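Local coordinates for WZI (Escherichia coli, PDB 2YNK), which is an outer-membrane beta-barrel lectin that binds carbohydrate and underpins assembly of the group 1 capsule on the cell surface, at residues Ala15-Arg20 with Gln52-Arg57; Thr332-Asn335 with Tyr341-Thr344; Leu98-Ser103 with Val109-Asn114; Ala180-Trp185 with Gly191-Gln196; Leu415-Asp420 with Val425-Ser430. All coordinates share one frame; numbering follows the deposited sequence.

Interaction 1 (Ala15-Arg20 with Gln52-Arg57)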
# COMPACT_ATOMS: atom_id res chain seq x y z
N ALA A 15 8.74 4.34 -9.16
CA ALA A 15 9.89 3.90 -8.35
C ALA A 15 11.12 3.67 -9.22
O ALA A 15 12.25 3.91 -8.79
CB ALA A 15 9.54 2.63 -7.58
N TRP A 16 10.89 3.20 -10.43
CA TRP A 16 11.96 2.99 -11.40
C TRP A 16 12.59 4.32 -11.72
O TRP A 16 13.80 4.50 -11.61
CB TRP A 16 11.37 2.32 -12.65
CG TRP A 16 12.36 1.81 -13.67
CD1 TRP A 16 12.89 0.53 -13.78
CD2 TRP A 16 12.94 2.55 -14.81
NE1 TRP A 16 13.73 0.44 -14.86
CE2 TRP A 16 13.80 1.61 -15.52
CE3 TRP A 16 12.82 3.84 -15.28
CZ2 TRP A 16 14.52 1.98 -16.65
CZ3 TRP A 16 13.54 4.21 -16.43
CH2 TRP A 16 14.37 3.29 -17.09
N LEU A 17 11.75 5.29 -12.09
CA LEU A 17 12.22 6.62 -12.45
C LEU A 17 12.93 7.32 -11.29
O LEU A 17 13.93 8.02 -11.49
CB LEU A 17 11.04 7.46 -12.96
CG LEU A 17 10.47 7.02 -14.31
CD1 LEU A 17 9.01 7.43 -14.44
CD2 LEU A 17 11.30 7.58 -15.45
N SER A 18 12.41 7.13 -10.08
CA SER A 18 12.92 7.83 -8.90
C SER A 18 14.29 7.31 -8.48
O SER A 18 15.19 8.09 -8.18
CB SER A 18 11.93 7.72 -7.73
OG SER A 18 12.55 8.01 -6.48
N ASP A 19 14.44 6.00 -8.48
CA ASP A 19 15.68 5.38 -8.01
C ASP A 19 16.81 5.52 -9.02
O ASP A 19 17.97 5.39 -8.67
CB ASP A 19 15.45 3.90 -7.69
CG ASP A 19 14.66 3.70 -6.41
OD1 ASP A 19 13.98 4.65 -5.95
OD2 ASP A 19 14.72 2.59 -5.85
N ARG A 20 16.46 5.78 -10.27
CA ARG A 20 17.44 6.07 -11.31
C ARG A 20 17.74 7.56 -11.40
O ARG A 20 18.48 7.98 -12.27
CB ARG A 20 16.92 5.61 -12.67
CG ARG A 20 16.80 4.10 -12.81
CD ARG A 20 16.29 3.72 -14.20
NE ARG A 20 17.26 4.07 -15.24
CZ ARG A 20 18.34 3.36 -15.54
NH1 ARG A 20 18.63 2.25 -14.88
NH2 ARG A 20 19.16 3.78 -16.51
N GLN A 52 12.55 7.34 -21.45
CA GLN A 52 11.48 8.12 -22.08
C GLN A 52 10.23 7.25 -22.18
O GLN A 52 9.12 7.73 -21.99
CB GLN A 52 11.91 8.64 -23.45
CG GLN A 52 13.32 9.22 -23.46
CD GLN A 52 13.48 10.44 -24.36
OE1 GLN A 52 14.33 10.46 -25.26
NE2 GLN A 52 12.68 11.47 -24.11
N VAL A 53 10.43 5.97 -22.46
CA VAL A 53 9.34 4.99 -22.48
C VAL A 53 8.60 4.94 -21.14
O VAL A 53 7.37 5.05 -21.09
CB VAL A 53 9.87 3.57 -22.81
CG1 VAL A 53 8.80 2.52 -22.57
CG2 VAL A 53 10.38 3.51 -24.24
N VAL A 54 9.34 4.79 -20.05
CA VAL A 54 8.71 4.78 -18.73
C VAL A 54 8.00 6.11 -18.48
O VAL A 54 6.82 6.12 -18.14
CB VAL A 54 9.70 4.46 -17.60
CG1 VAL A 54 9.01 4.56 -16.25
CG2 VAL A 54 10.30 3.06 -17.78
N LEU A 55 8.70 7.23 -18.65
CA LEU A 55 8.11 8.57 -18.48
C LEU A 55 6.74 8.73 -19.15
O LEU A 55 5.80 9.23 -18.54
CB LEU A 55 9.04 9.66 -19.03
CG LEU A 55 10.08 10.25 -18.08
CD1 LEU A 55 10.77 11.44 -18.72
CD2 LEU A 55 9.46 10.64 -16.74
N ALA A 56 6.65 8.33 -20.41
CA ALA A 56 5.42 8.54 -21.18
C ALA A 56 4.27 7.75 -20.58
O ALA A 56 3.10 8.13 -20.72
CB ALA A 56 5.63 8.16 -22.64
N ARG A 57 4.62 6.66 -19.91
CA ARG A 57 3.65 5.75 -19.29
C ARG A 57 2.94 6.39 -18.10
O ARG A 57 1.76 6.15 -17.88
CB ARG A 57 4.34 4.44 -18.88
CG ARG A 57 3.69 3.19 -19.45
CD ARG A 57 4.72 2.19 -19.96
NE ARG A 57 5.65 1.76 -18.91
CZ ARG A 57 6.72 0.99 -19.12
NH1 ARG A 57 7.03 0.55 -20.34
NH2 ARG A 57 7.50 0.66 -18.09
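Val54 meets helix 8-19 with both of its methyl groups, one against Trp16 and the other against Leu17. The aromatic part is a CH-pi contact: CG2 of Val54 stands over the face of the Trp16 six-membered ring, 3.8 Å from its centroid and 20° off the ring normal, and comes closest to CE3 on the rim. With CG of Trp16 anti to the backbone N (chi1 -170°), the indole is carried beside the backbone carbonyl carbon and presents a face to Val54. Its opposite face is covered by CD of Arg20, from the following turn of the same chain, which leaves the ring sandwiched between two aliphatic groups. The rest is aliphatic. CG1 of Val54 lies 3.4 Å from Leu17 CD1, the two side chains running alongside, pointed opposite ways, while Leu55 turns its CD2 to within 3.8 Å of Leu17 CD2. Polar groups sit outside this apolar patch: Trp16 NE1 donates to the carbonyl of His316, and Arg20 forms a salt bridge with Glu51 of helix 49-65, just ahead of 52-57. The two short helical segments run at 129° to each other, with axes 10.3 Å apart. Helix 8-19 thus packs on helix 49-65 through Trp16 and Leu17, while Trp16 also touches strand 322-331 and Asp19 forms a salt bridge to Lys276 on barrel strand 268-278, joining the helical pair to the barrel.

Interaction 2 (Thr332-Asn335 with Tyr341-Thr344)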
# COMPACT_ATOMS: atom_id res chain seq x y z
N THR A 332 7.14 -9.86 12.05
CA THR A 332 6.04 -9.29 12.82
C THR A 332 5.85 -9.98 14.18
O THR A 332 4.78 -9.89 14.79
CB THR A 332 4.73 -9.27 12.01
OG1 THR A 332 4.36 -10.62 11.67
CG2 THR A 332 4.91 -8.44 10.74
N ARG A 333 6.89 -10.64 14.66
CA ARG A 333 6.95 -11.01 16.07
C ARG A 333 7.34 -9.78 16.88
O ARG A 333 7.63 -8.72 16.32
CB ARG A 333 7.98 -12.13 16.29
CG ARG A 333 7.66 -13.42 15.57
CD ARG A 333 8.76 -14.45 15.75
NE ARG A 333 9.95 -14.10 14.98
CZ ARG A 333 11.09 -14.77 15.03
NH1 ARG A 333 11.23 -15.84 15.81
NH2 ARG A 333 12.12 -14.37 14.29
N THR A 334 7.34 -9.92 18.21
CA THR A 334 7.84 -8.86 19.08
C THR A 334 9.32 -9.09 19.37
O THR A 334 9.70 -10.09 19.99
CB THR A 334 7.02 -8.76 20.37
OG1 THR A 334 5.79 -8.07 20.08
CG2 THR A 334 7.79 -7.98 21.43
N ASN A 335 10.14 -8.15 18.90
CA ASN A 335 11.59 -8.26 18.97
C ASN A 335 12.10 -9.60 18.44
O ASN A 335 12.99 -10.20 19.02
CB ASN A 335 12.07 -8.04 20.40
CG ASN A 335 11.63 -6.71 20.97
OD1 ASN A 335 11.56 -5.70 20.25
ND2 ASN A 335 11.34 -6.68 22.26
N TYR A 341 1.66 -11.12 20.93
CA TYR A 341 1.51 -9.70 21.31
C TYR A 341 1.40 -8.75 20.11
O TYR A 341 0.77 -7.69 20.22
CB TYR A 341 2.68 -9.28 22.21
CG TYR A 341 2.50 -7.93 22.87
CD1 TYR A 341 1.58 -7.75 23.89
CD2 TYR A 341 3.27 -6.83 22.46
CE1 TYR A 341 1.42 -6.52 24.50
CE2 TYR A 341 3.12 -5.59 23.07
CZ TYR A 341 2.19 -5.44 24.09
OH TYR A 341 2.04 -4.22 24.70
N SER A 342 1.99 -9.09 18.97
CA SER A 342 1.88 -8.22 17.80
C SER A 342 0.46 -8.23 17.25
O SER A 342 -0.16 -9.29 17.10
CB SER A 342 2.88 -8.63 16.71
OG SER A 342 4.18 -8.19 17.05
N TYR A 343 -0.06 -7.04 16.99
CA TYR A 343 -1.41 -6.86 16.46
C TYR A 343 -2.51 -7.43 17.39
O TYR A 343 -3.63 -7.69 16.96
CB TYR A 343 -1.51 -7.44 15.04
CG TYR A 343 -0.56 -6.84 14.02
CD1 TYR A 343 -0.08 -5.53 14.13
CD2 TYR A 343 -0.17 -7.58 12.91
CE1 TYR A 343 0.77 -5.00 13.18
CE2 TYR A 343 0.68 -7.05 11.95
CZ TYR A 343 1.14 -5.76 12.08
OH TYR A 343 1.98 -5.23 11.12
N THR A 344 -2.16 -7.55 18.66
CA THR A 344 -3.04 -8.00 19.73
C THR A 344 -3.40 -6.79 20.56
O THR A 344 -2.64 -5.83 20.60
CB THR A 344 -2.28 -8.98 20.65
OG1 THR A 344 -2.27 -10.27 20.04
CG2 THR A 344 -2.87 -9.06 22.05
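Ser342 turns its hydroxyl toward the chain at Thr332-Thr334, at the start of a type II beta turn from Tyr341 to Thr344 in the long loop that follows barrel strand 322-331. OG of Ser342 lies 2.9 Å from the carbonyl O of Thr332 and 3.4 Å from OG1 of Thr334. Both contacts are weak: the single Ser342 proton has more than one acceptor within reach, which makes the bond to Thr332 O uncertain, and either hydroxyl could donate in the pair with Thr334. The placing follows from chi1 of -77°, which sets OG beside the backbone N of Ser342. The same threonine hydroxyl also meets the edge of the Tyr341 ring, near its plane. Further out, both aromatic residues are held at their ends: Tyr341 OH bonds to Asp297, and Tyr343 OH to the carbonyl of Leu160 and the amide of Asp361. Thr332 is fixed through its own hydroxyl, which bonds to Gly364 and Gly367, and Met307 touches Thr332, Ser342 and Tyr343 alike. The two parts of the loop lie together, largely buried, beside strand 306-317. Within the turn, the closing bond is weak, with Thr344 N 3.3 Å from Tyr341 O.

Interaction 3 (Leu98-Ser103 with Val109-Asn114)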
# COMPACT_ATOMS: atom_id res chain seq x y z
N LEU A 98 -17.59 -0.86 -10.98
CA LEU A 98 -17.97 0.24 -11.86
C LEU A 98 -17.67 1.55 -11.15
O LEU A 98 -18.15 1.76 -10.04
CB LEU A 98 -19.46 0.18 -12.21
CG LEU A 98 -20.03 -1.08 -12.88
CD1 LEU A 98 -21.48 -0.84 -13.30
CD2 LEU A 98 -19.20 -1.52 -14.08
N ALA A 99 -16.89 2.42 -11.79
CA ALA A 99 -16.52 3.70 -11.19
C ALA A 99 -16.78 4.89 -12.12
O ALA A 99 -16.45 4.85 -13.30
CB ALA A 99 -15.06 3.68 -10.78
N PHE A 100 -17.39 5.94 -11.57
CA PHE A 100 -17.50 7.23 -12.23
C PHE A 100 -16.47 8.18 -11.64
O PHE A 100 -16.42 8.35 -10.43
CB PHE A 100 -18.90 7.83 -12.05
CG PHE A 100 -19.00 9.28 -12.47
CD1 PHE A 100 -19.04 9.63 -13.82
CD2 PHE A 100 -19.03 10.30 -11.51
CE1 PHE A 100 -19.12 10.96 -14.21
CE2 PHE A 100 -19.11 11.64 -11.90
CZ PHE A 100 -19.16 11.96 -13.25
N ASN A 101 -15.67 8.80 -12.50
CA ASN A 101 -14.58 9.70 -12.09
C ASN A 101 -14.76 11.11 -12.60
O ASN A 101 -15.14 11.31 -13.74
CB ASN A 101 -13.25 9.21 -12.63
CG ASN A 101 -12.66 8.09 -11.82
OD1 ASN A 101 -12.64 8.15 -10.60
ND2 ASN A 101 -12.16 7.07 -12.51
N ASN A 102 -14.45 12.08 -11.75
CA ASN A 102 -14.38 13.46 -12.17
C ASN A 102 -13.53 14.29 -11.23
O ASN A 102 -13.73 14.28 -10.02
CB ASN A 102 -15.76 14.08 -12.26
CG ASN A 102 -15.76 15.34 -13.08
OD1 ASN A 102 -15.70 16.45 -12.55
ND2 ASN A 102 -15.78 15.18 -14.39
N SER A 103 -12.57 15.02 -11.80
CA SER A 103 -11.67 15.81 -10.99
C SER A 103 -11.23 17.05 -11.73
O SER A 103 -11.23 17.07 -12.95
CB SER A 103 -10.44 14.98 -10.65
OG SER A 103 -9.81 14.54 -11.83
N VAL A 109 -13.49 13.43 -7.55
CA VAL A 109 -14.62 12.58 -7.20
C VAL A 109 -14.49 11.23 -7.88
O VAL A 109 -14.37 11.16 -9.10
CB VAL A 109 -15.95 13.23 -7.62
CG1 VAL A 109 -17.08 12.22 -7.53
CG2 VAL A 109 -16.23 14.43 -6.73
N HIS A 110 -14.52 10.17 -7.06
CA HIS A 110 -14.41 8.79 -7.52
C HIS A 110 -15.55 8.00 -6.92
O HIS A 110 -15.49 7.60 -5.76
CB HIS A 110 -13.06 8.24 -7.10
CG HIS A 110 -12.79 6.82 -7.56
ND1 HIS A 110 -12.41 6.53 -8.81
CD2 HIS A 110 -12.84 5.61 -6.88
CE1 HIS A 110 -12.23 5.21 -8.93
NE2 HIS A 110 -12.49 4.64 -7.75
N LEU A 111 -16.62 7.81 -7.69
CA LEU A 111 -17.76 7.04 -7.22
C LEU A 111 -17.59 5.60 -7.67
O LEU A 111 -17.66 5.31 -8.86
CB LEU A 111 -19.08 7.59 -7.76
CG LEU A 111 -19.48 8.99 -7.32
CD1 LEU A 111 -20.89 9.30 -7.81
CD2 LEU A 111 -19.38 9.13 -5.81
N GLN A 112 -17.36 4.71 -6.72
CA GLN A 112 -17.05 3.32 -7.03
C GLN A 112 -18.10 2.37 -6.43
O GLN A 112 -18.44 2.47 -5.26
CB GLN A 112 -15.65 3.01 -6.49
CG GLN A 112 -15.18 1.57 -6.67
CD GLN A 112 -14.86 1.25 -8.10
OE1 GLN A 112 -13.97 1.85 -8.69
NE2 GLN A 112 -15.57 0.29 -8.66
N GLY A 113 -18.61 1.47 -7.26
CA GLY A 113 -19.48 0.40 -6.80
C GLY A 113 -18.81 -0.93 -7.10
O GLY A 113 -18.20 -1.09 -8.15
N ASN A 114 -18.93 -1.88 -6.17
CA ASN A 114 -18.42 -3.24 -6.36
C ASN A 114 -19.48 -4.29 -5.99
O ASN A 114 -20.21 -4.14 -5.00
CB ASN A 114 -17.19 -3.49 -5.48
CG ASN A 114 -16.15 -2.41 -5.60
OD1 ASN A 114 -15.57 -2.21 -6.67
ND2 ASN A 114 -15.87 -1.73 -4.49
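Asn101 and His110 run alongside each other in the same direction, their amide and imidazole planes only 27° apart. The amide oxygen faces the ring edge: His110 ND1 is placed to bond to Asn101 OD1, but the modelled separation is implausibly short and the bond doubtful. The ring gets there because CG of His110 is anti to the backbone N (chi1 -178°), and the other end of the amide, Asn101 ND2, is taken up by the carbonyl of Ala67. On the same side of the sheet, Gln112 bends at its second torsion and folds over the small Ala99. Its NE2 donates to Gly113 O at 3.0 Å from well above the carbonyl plane; that oxygen also accepts in its plane from Leu98 N. The contact of His110 NE2 with Gln112 OE1 is a weak one. These residues belong to a beta hairpin of the barrel wall, strands 95-104 and 107-116, whose segments run antiparallel at 176°. Leu98 with Gly113, Phe100 with Leu111 and Asn102 with Val109 are the hydrogen-bonded pairs, Phe100 N reaching Leu111 O at 2.8 Å. The face carrying Leu98, Phe100, Leu111 and Val109 is mostly apolar, though Asn102 also lies on it, its OD1 bonded to Trp107 NE1. There Phe100 CD2 and Leu111 CD1 are loosely apposed at 4.3 Å. Bound n-octane touches Leu111 and dodecane touches Val109, consistent with a lipid-facing surface.

Interaction 4 (Ala180-Trp185 with Gly191-Gln196). With OCT (N-octane), chain K; HEX (hexane), chain S.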
# COMPACT_ATOMS: atom_id res chain seq x y z
N ALA A 180 6.64 20.61 -1.93
CA ALA A 180 7.93 21.31 -2.03
C ALA A 180 8.56 21.53 -0.66
O ALA A 180 7.91 21.37 0.36
CB ALA A 180 7.77 22.63 -2.76
N ALA A 181 9.84 21.90 -0.64
CA ALA A 181 10.55 22.18 0.61
C ALA A 181 10.08 23.50 1.23
O ALA A 181 9.56 24.36 0.53
CB ALA A 181 12.04 22.20 0.38
N PRO A 182 10.26 23.66 2.55
CA PRO A 182 9.78 24.89 3.17
C PRO A 182 10.54 26.13 2.69
O PRO A 182 11.75 26.06 2.45
CB PRO A 182 10.02 24.65 4.67
CG PRO A 182 10.35 23.21 4.81
CD PRO A 182 10.93 22.78 3.51
N GLU A 183 9.82 27.25 2.54
CA GLU A 183 10.41 28.53 2.12
C GLU A 183 11.26 29.17 3.22
O GLU A 183 12.30 29.79 2.93
CB GLU A 183 9.31 29.53 1.72
CG GLU A 183 8.43 29.11 0.55
CD GLU A 183 7.12 29.88 0.50
OE1 GLU A 183 7.16 31.13 0.33
OE2 GLU A 183 6.05 29.26 0.65
N THR A 184 10.81 29.03 4.47
CA THR A 184 11.50 29.59 5.64
C THR A 184 12.98 29.22 5.63
O THR A 184 13.32 28.04 5.61
CB THR A 184 10.87 29.09 6.94
OG1 THR A 184 9.45 29.32 6.91
CG2 THR A 184 11.47 29.79 8.14
N TRP A 185 13.85 30.23 5.67
CA TRP A 185 15.28 30.01 5.44
C TRP A 185 15.86 28.99 6.38
O TRP A 185 16.64 28.13 5.95
CB TRP A 185 16.06 31.33 5.49
CG TRP A 185 16.16 31.94 6.87
CD1 TRP A 185 15.27 32.82 7.48
CD2 TRP A 185 17.21 31.71 7.87
NE1 TRP A 185 15.69 33.14 8.74
CE2 TRP A 185 16.85 32.50 9.04
CE3 TRP A 185 18.37 30.94 7.91
CZ2 TRP A 185 17.62 32.52 10.19
CZ3 TRP A 185 19.15 30.96 9.08
CH2 TRP A 185 18.78 31.73 10.19
N GLY A 191 13.78 19.76 3.32
CA GLY A 191 13.57 19.19 1.99
C GLY A 191 12.10 18.93 1.72
O GLY A 191 11.24 19.41 2.45
N PRO A 192 11.80 18.18 0.64
CA PRO A 192 10.41 17.84 0.37
C PRO A 192 9.85 17.04 1.52
O PRO A 192 10.51 16.12 2.01
CB PRO A 192 10.48 16.98 -0.90
CG PRO A 192 11.82 17.27 -1.50
CD PRO A 192 12.71 17.52 -0.31
N TRP A 193 8.68 17.43 1.98
CA TRP A 193 8.09 16.82 3.15
C TRP A 193 6.62 16.65 2.92
O TRP A 193 6.04 17.33 2.06
CB TRP A 193 8.38 17.67 4.38
CG TRP A 193 7.62 18.97 4.45
CD1 TRP A 193 8.02 20.20 3.94
CD2 TRP A 193 6.32 19.21 5.06
NE1 TRP A 193 7.07 21.15 4.18
CE2 TRP A 193 6.02 20.63 4.85
CE3 TRP A 193 5.38 18.43 5.73
CZ2 TRP A 193 4.86 21.21 5.30
CZ3 TRP A 193 4.21 19.03 6.19
CH2 TRP A 193 3.95 20.39 5.97
N GLN A 194 6.01 15.73 3.67
CA GLN A 194 4.59 15.44 3.51
C GLN A 194 3.98 14.91 4.81
O GLN A 194 4.63 14.17 5.57
CB GLN A 194 4.39 14.43 2.39
CG GLN A 194 3.00 13.80 2.30
CD GLN A 194 1.90 14.78 1.93
OE1 GLN A 194 1.72 15.81 2.59
NE2 GLN A 194 1.13 14.45 0.90
N TYR A 195 2.73 15.29 5.03
CA TYR A 195 1.95 14.78 6.13
C TYR A 195 0.74 14.04 5.58
O TYR A 195 0.23 14.36 4.50
CB TYR A 195 1.53 15.91 7.07
CG TYR A 195 0.36 16.73 6.58
CD1 TYR A 195 0.57 17.84 5.77
CD2 TYR A 195 -0.95 16.41 6.93
CE1 TYR A 195 -0.49 18.60 5.31
CE2 TYR A 195 -2.02 17.16 6.47
CZ TYR A 195 -1.79 18.26 5.66
OH TYR A 195 -2.85 19.01 5.20
N GLN A 196 0.28 13.05 6.33
CA GLN A 196 -1.04 12.48 6.11
C GLN A 196 -1.70 12.30 7.46
O GLN A 196 -1.11 11.74 8.38
CB GLN A 196 -0.96 11.14 5.38
CG GLN A 196 -2.29 10.70 4.79
CD GLN A 196 -2.22 9.31 4.20
OE1 GLN A 196 -2.47 8.31 4.89
NE2 GLN A 196 -1.86 9.23 2.93
C1 OCT K . 7.49 27.23 4.78
C2 OCT K . 7.36 26.90 6.25
C3 OCT K . 6.52 25.65 6.44
C4 OCT K . 6.35 25.28 7.91
C5 OCT K . 6.34 23.77 8.13
C6 OCT K . 7.72 23.23 8.51
C7 OCT K . 7.85 21.74 8.19
C8 OCT K . 8.50 20.99 9.33
C1 HEX S . -1.65 19.77 9.59
C2 HEX S . -1.86 20.74 8.44
C3 HEX S . -0.55 21.36 7.93
C4 HEX S . -0.83 22.69 7.24
C5 HEX S . 0.43 23.43 6.79
C6 HEX S . 0.09 24.84 6.35
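The Trp193 indole carries the n-octane on one face, with C7 of the alkane 4.0 Å from CE2 and offset toward the rim, while Gly191 O lies near the ring plane at its edge. Pro182 approaches at an oblique angle, CG 3.9 Å from Trp193 CD1. Tyr195, two residues on and pointing to the same side of barrel strand 193-201, has hexane over a face of its ring, C2 lying 3.7 Å from CZ. Both aromatic residues hold CG between the backbone N and the carbonyl carbon (chi1 72° in Trp193 and 78° in Tyr195), which lines up their rings along the alkane-bearing surface of the barrel. Pro182 CB and Thr184 OG1 meet the other end of the octane, so loop and strand share one alkane site, with Glu183, whose N is near C1, and Leu187 also in it. The backbones meet without conventional hydrogen bonds. Instead Ala181 CA points its hydrogen at Gly191 O, 3.4 Å away, and Pro182 CD rests 3.5 Å from that same oxygen. Gly191 has a backbone conformation that calls for glycine, turning the chain into the strand. Arg176 of the preceding strand ties the two sides together: it makes a cation-pi contact with Trp193, and its NH1 donates to the carbonyls of Ala180 and Trp193. In the strand, Gln194 OE1 accepts from Tyr195 N at 2.7 Å.

Interaction 5 (Leu415-Asp420 with Val425-Ser430). With D12 (dodecane), chain C.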
# COMPACT_ATOMS: atom_id res chain seq x y z
N LEU A 415 3.92 -16.36 -10.71
CA LEU A 415 4.23 -15.74 -11.99
C LEU A 415 3.10 -14.80 -12.34
O LEU A 415 1.96 -14.99 -11.90
CB LEU A 415 4.37 -16.80 -13.08
CG LEU A 415 5.37 -17.94 -12.85
CD1 LEU A 415 5.52 -18.76 -14.11
CD2 LEU A 415 6.72 -17.41 -12.37
N GLY A 416 3.42 -13.77 -13.12
CA GLY A 416 2.41 -12.81 -13.57
C GLY A 416 2.64 -12.32 -14.99
O GLY A 416 3.77 -12.31 -15.47
N TRP A 417 1.55 -11.95 -15.65
CA TRP A 417 1.62 -11.26 -16.94
C TRP A 417 0.55 -10.21 -16.99
O TRP A 417 -0.60 -10.45 -16.59
CB TRP A 417 1.45 -12.22 -18.11
CG TRP A 417 1.40 -11.50 -19.43
CD1 TRP A 417 2.47 -11.09 -20.21
CD2 TRP A 417 0.21 -11.06 -20.16
NE1 TRP A 417 2.04 -10.45 -21.35
CE2 TRP A 417 0.70 -10.40 -21.38
CE3 TRP A 417 -1.15 -11.14 -19.95
CZ2 TRP A 417 -0.16 -9.87 -22.32
CZ3 TRP A 417 -2.02 -10.59 -20.91
CH2 TRP A 417 -1.53 -9.97 -22.07
N SER A 418 0.95 -9.03 -17.47
CA SER A 418 0.10 -7.87 -17.62
C SER A 418 0.22 -7.43 -19.06
O SER A 418 1.32 -7.41 -19.62
CB SER A 418 0.58 -6.77 -16.67
OG SER A 418 -0.32 -5.66 -16.61
N GLY A 419 -0.90 -7.10 -19.70
CA GLY A 419 -0.85 -6.64 -21.09
C GLY A 419 -2.15 -6.10 -21.65
O GLY A 419 -3.24 -6.55 -21.28
N ASP A 420 -2.03 -5.13 -22.56
CA ASP A 420 -3.18 -4.59 -23.28
C ASP A 420 -3.65 -5.59 -24.32
O ASP A 420 -2.86 -6.06 -25.13
CB ASP A 420 -2.80 -3.27 -23.97
CG ASP A 420 -2.56 -2.14 -22.98
OD1 ASP A 420 -3.14 -2.17 -21.87
OD2 ASP A 420 -1.80 -1.20 -23.31
N VAL A 425 -8.11 -1.83 -23.36
CA VAL A 425 -8.58 -2.86 -22.44
C VAL A 425 -7.40 -3.70 -21.97
O VAL A 425 -6.81 -4.44 -22.76
CB VAL A 425 -9.62 -3.79 -23.09
CG1 VAL A 425 -10.18 -4.75 -22.04
CG2 VAL A 425 -10.74 -2.99 -23.75
N ARG A 426 -7.07 -3.60 -20.68
CA ARG A 426 -5.92 -4.29 -20.10
C ARG A 426 -6.30 -5.50 -19.25
O ARG A 426 -7.26 -5.48 -18.49
CB ARG A 426 -5.08 -3.34 -19.24
CG ARG A 426 -3.71 -3.89 -18.88
CD ARG A 426 -2.86 -2.84 -18.18
NE ARG A 426 -1.46 -3.26 -17.99
CZ ARG A 426 -0.54 -3.29 -18.95
NH1 ARG A 426 -0.84 -2.97 -20.19
NH2 ARG A 426 0.70 -3.68 -18.68
N LEU A 427 -5.49 -6.54 -19.39
CA LEU A 427 -5.71 -7.83 -18.79
C LEU A 427 -4.55 -8.14 -17.83
O LEU A 427 -3.40 -7.87 -18.17
CB LEU A 427 -5.77 -8.86 -19.92
CG LEU A 427 -6.18 -10.31 -19.65
CD1 LEU A 427 -7.60 -10.38 -19.09
CD2 LEU A 427 -6.05 -11.10 -20.94
N ASN A 428 -4.86 -8.68 -16.65
CA ASN A 428 -3.84 -8.99 -15.63
C ASN A 428 -3.99 -10.41 -15.13
O ASN A 428 -4.93 -10.70 -14.42
CB ASN A 428 -3.96 -8.04 -14.43
CG ASN A 428 -3.08 -6.80 -14.58
OD1 ASN A 428 -3.10 -6.12 -15.62
ND2 ASN A 428 -2.31 -6.50 -13.54
N THR A 429 -3.05 -11.27 -15.48
CA THR A 429 -3.11 -12.67 -15.05
C THR A 429 -2.09 -13.02 -13.99
O THR A 429 -1.08 -12.33 -13.81
CB THR A 429 -2.91 -13.61 -16.25
OG1 THR A 429 -1.80 -13.15 -17.04
CG2 THR A 429 -4.18 -13.64 -17.10
N SER A 430 -2.36 -14.09 -13.27
CA SER A 430 -1.46 -14.59 -12.23
C SER A 430 -1.60 -16.10 -12.14
O SER A 430 -2.67 -16.65 -12.40
CB SER A 430 -1.78 -13.93 -10.89
OG SER A 430 -0.62 -13.91 -10.06
C1 D12 C . -4.66 -16.44 -20.83
C2 D12 C . -5.09 -15.19 -21.57
C3 D12 C . -4.07 -14.76 -22.63
C4 D12 C . -4.62 -13.63 -23.51
C5 D12 C . -3.51 -12.73 -24.08
C6 D12 C . -3.96 -12.05 -25.38
C7 D12 C . -2.97 -10.99 -25.88
C8 D12 C . -3.61 -10.09 -26.94
C9 D12 C . -2.70 -8.93 -27.37
C10 D12 C . -3.17 -8.22 -28.65
C11 D12 C . -2.73 -6.75 -28.71
C12 D12 C . -2.08 -6.41 -30.03
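This is a beta hairpin of the barrel wall, made by strands 408-422 and 425-435, and its two faces differ sharply. On the polar face, Arg426 stretches across the neighbouring strand, straight through its aliphatic part, bringing the guanidinium over the backbone of Gly419, whose N lies beneath its centre. At the guanidinium edge, NH1 forms a salt bridge with Asp420 OD1 at 3.0 Å, its hydrogen bond weak, the carboxylate and guanidinium planes standing 78° apart, so the two groups meet through one oxygen and not as a flat two-bonded pair. NE and NH2 both reach Ser418 OG in weak, bent bonds; NH2 has a further partner in the carbonyl of Asn381. On the face of Trp417, Leu427 and Thr429, Trp417 has CG anti to its backbone nitrogen (chi1 175°), and its ring lies across Gly419, whose lack of a side chain lets the indole settle there. Leu427 crosses Trp417 at about a right angle, its CD2 4.1 Å from CZ3 at the ring edge. Dodecane runs past both, C5 3.9 Å from Trp417 CH2 and C4 3.9 Å from Leu427 CD2. The Trp417 carbonyl accepts twice from Thr429, from N at 2.8 Å and from OG1 at 3.0 Å. Trp417 NE1 is satisfied by Gln382. Aliphatic and aromatic side chains toward the alkane, with charged groups and Ser418 on the opposite face, are consistent with a membrane-facing hairpin of an outer-membrane beta-barrel.

Along the chain the order is interaction 1, 3, 4, 2 and 5, each closing before the next opens. Interactions 3, 4 and 5 reach the same closed antiparallel sheet of 18 strands; 3 and 5 are hairpins with centres 23 Å apart, whereas 4 and 5 lie 38 Å apart on opposite sides of the chain's centre. Alkanes touch all three, consistent with a membrane-facing wall. Interaction 1 joins helices 8-19 and 49-65, which precede the barrel strands, and comes within about 7 Å of interaction 5 at the nearest atoms. Interaction 2, in the loop after strand 322-331, lies across the chain's centre from interactions 1, 3 and 5. The contacts thus sample the alkane-bearing barrel wall, the helical pair joined to it and a buried loop.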